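Local coordinates for uncharacterized protein (Xanthomonas campestris pv. campestris, PDB 3HIU) that is of unknown function but has a ferritin-like helical fold of the DUF892 family and binds a sodium ion, at residues Gln2-Leu7 and Leu62-Ile67. Numbering follows the deposited sequence.
Sequences QSRERL and LLNGSI. With EDO (1,2-ethanediol), chain R.
At one end of a ferritin-like four-helix bundle, the start of helix 2-28 packs against the chain leaving helix 36-62, and L63, R4 and L7 bury most of the area involved. L63 is the first residue past that helix to depart from helical torsions, and N64 follows with a positive phi of 76°, in the left-handed region, so the chain leaves the helical path here. The L63 side chain, with CG anti to its carbonyl carbon, forks between two partners. L63 CD1 meets L7 CD1 tip to tip at 3.5 Å, tight for two methyls, the side chains crossing at about a right angle. L63 CD2 lies 3.2 Å from R4 NE. R4 reaches across extended through chi1 and chi2, then bends at chi3 (-64°), so that L63 CA lies 3.9 Å above one face of the R4 guanidinium, toward the rim of the group. V8 and L11 of helix 2-28, and E123 from the loop before helix 124-159, also touch L63 and continue this packing. No hydrogen bond joins the two segments: R4 NH1 and N64 ND2 approach to 3.3 Å, but both are donors, with guanidinium and amide planes 71° apart. R4 NH2 makes a long, weak ion pair with E123, while R4 CD sits 3.2 Å from the carbonyl O of L63.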
loop_
_atom_site.group_PDB
_atom_site.type_symbol
_atom_site.label_atom_id
_atom_site.label_comp_id
_atom_site.label_asym_id
_atom_site.label_seq_id
_atom_site.Cartn_x
_atom_site.Cartn_y
_atom_site.Cartn_z
ATOM N N GLN B 2 -28.294 -0.711 -9.788
ATOM C CA GLN B 2 -26.919 -1.211 -9.844
ATOM C C GLN B 2 -25.958 -0.192 -9.238
ATOM O O GLN B 2 -24.893 -0.544 -8.731
ATOM C CB GLN B 2 -26.510 -1.523 -11.290
ATOM C CG GLN B 2 -25.118 -2.140 -11.423
ATOM C CD GLN B 2 -24.965 -3.419 -10.614
ATOM O OE1 GLN B 2 -24.203 -3.469 -9.649
ATOM N NE2 GLN B 2 -25.701 -4.456 -10.998
ATOM N N SER B 3 -26.348 1.076 -9.310
ATOM C CA SER B 3 -25.607 2.154 -8.681
ATOM C C SER B 3 -25.561 1.956 -7.169
ATOM O O SER B 3 -24.486 1.956 -6.579
ATOM C CB SER B 3 -26.230 3.507 -9.023
ATOM O OG SER B 3 -27.573 3.575 -8.588
ATOM N N ARG B 4 -26.719 1.782 -6.541
ATOM C CA ARG B 4 -26.743 1.588 -5.099
ATOM C C ARG B 4 -25.975 0.351 -4.704
ATOM O O ARG B 4 -25.221 0.366 -3.736
ATOM C CB ARG B 4 -28.162 1.452 -4.559
ATOM C CG ARG B 4 -28.190 0.874 -3.151
ATOM C CD ARG B 4 -29.552 1.006 -2.494
ATOM N NE ARG B 4 -29.952 2.399 -2.294
ATOM C CZ ARG B 4 -31.028 2.771 -1.608
ATOM N NH1 ARG B 4 -31.800 1.852 -1.050
ATOM N NH2 ARG B 4 -31.325 4.057 -1.475
ATOM N N GLU B 5 -26.179 -0.726 -5.449
ATOM C CA GLU B 5 -25.601 -2.008 -5.063
ATOM C C GLU B 5 -24.124 -2.173 -5.440
ATOM O O GLU B 5 -23.479 -3.119 -4.999
ATOM C CB GLU B 5 -26.468 -3.174 -5.563
ATOM C CG GLU B 5 -27.308 -3.878 -4.471
ATOM C CD GLU B 5 -28.055 -2.927 -3.534
ATOM O OE1 GLU B 5 -29.273 -3.113 -3.331
ATOM O OE2 GLU B 5 -27.425 -2.000 -2.984
ATOM N N ARG B 6 -23.582 -1.258 -6.238
ATOM C CA ARG B 6 -22.132 -1.203 -6.409
ATOM C C ARG B 6 -21.511 -0.398 -5.268
ATOM O O ARG B 6 -20.470 -0.760 -4.730
ATOM C CB ARG B 6 -21.753 -0.584 -7.750
ATOM C CG ARG B 6 -20.293 -0.153 -7.815
ATOM C CD ARG B 6 -19.379 -1.349 -7.638
ATOM N NE ARG B 6 -19.611 -2.323 -8.695
ATOM C CZ ARG B 6 -19.249 -3.599 -8.635
ATOM N NH1 ARG B 6 -19.505 -4.406 -9.658
ATOM N NH2 ARG B 6 -18.637 -4.068 -7.555
ATOM N N LEU B 7 -22.162 0.704 -4.914
ATOM C CA LEU B 7 -21.785 1.524 -3.769
ATOM C C LEU B 7 -21.788 0.649 -2.513
ATOM O O LEU B 7 -20.823 0.629 -1.749
ATOM C CB LEU B 7 -22.799 2.666 -3.611
ATOM C CG LEU B 7 -22.404 4.019 -3.016
ATOM C CD1 LEU B 7 -23.618 4.688 -2.406
ATOM C CD2 LEU B 7 -21.314 3.871 -1.982
ATOM N N LEU B 62 -28.115 2.643 5.834
ATOM C CA LEU B 62 -28.889 3.561 5.003
ATOM C C LEU B 62 -29.363 2.964 3.664
ATOM O O LEU B 62 -30.524 3.137 3.283
ATOM C CB LEU B 62 -28.095 4.845 4.733
ATOM C CG LEU B 62 -28.594 5.678 3.542
ATOM C CD1 LEU B 62 -29.973 6.282 3.848
ATOM C CD2 LEU B 62 -27.595 6.761 3.122
ATOM N N LEU B 63 -28.469 2.286 2.947
ATOM C CA LEU B 63 -28.766 1.828 1.586
ATOM C C LEU B 63 -29.272 0.384 1.559
ATOM O O LEU B 63 -29.377 -0.228 0.491
ATOM C CB LEU B 63 -27.525 1.965 0.693
ATOM C CG LEU B 63 -26.969 3.374 0.465
ATOM C CD1 LEU B 63 -25.473 3.336 0.205
ATOM C CD2 LEU B 63 -27.696 4.053 -0.676
ATOM N N ASN B 64 -29.564 -0.162 2.737
ATOM C CA ASN B 64 -30.113 -1.515 2.850
ATOM C C ASN B 64 -29.080 -2.630 2.631
ATOM O O ASN B 64 -29.403 -3.814 2.739
ATOM C CB ASN B 64 -31.315 -1.706 1.910
ATOM C CG ASN B 64 -32.452 -0.729 2.190
ATOM O OD1 ASN B 64 -32.737 -0.385 3.341
ATOM N ND2 ASN B 64 -33.119 -0.288 1.127
ATOM N N GLY B 65 -27.842 -2.256 2.326
ATOM C CA GLY B 65 -26.776 -3.230 2.208
ATOM C C GLY B 65 -26.398 -3.768 3.575
ATOM O O GLY B 65 -26.332 -3.026 4.556
ATOM N N SER B 66 -26.148 -5.068 3.646
ATOM C CA SER B 66 -25.840 -5.699 4.922
ATOM C C SER B 66 -24.413 -5.414 5.395
ATOM O O SER B 66 -23.585 -4.878 4.652
ATOM C CB SER B 66 -26.122 -7.210 4.878
ATOM O OG SER B 66 -25.501 -7.839 3.769
ATOM N N ILE B 67 -24.145 -5.781 6.642
ATOM C CA ILE B 67 -22.886 -5.463 7.290
ATOM C C ILE B 67 -22.032 -6.715 7.447
ATOM O O ILE B 67 -22.350 -7.589 8.249
ATOM C CB ILE B 67 -23.125 -4.826 8.662
ATOM C CG1 ILE B 67 -23.708 -3.418 8.502
ATOM C CG2 ILE B 67 -21.826 -4.760 9.449
ATOM C CD1 ILE B 67 -25.022 -3.348 7.754
HETATM C C1 EDO R . -22.516 -5.209 -8.380
HETATM O O1 EDO R . -22.402 -5.419 -6.970
HETATM C C2 EDO R . -22.162 -6.496 -9.125
HETATM O O2 EDO R . -22.131 -6.243 -10.538
#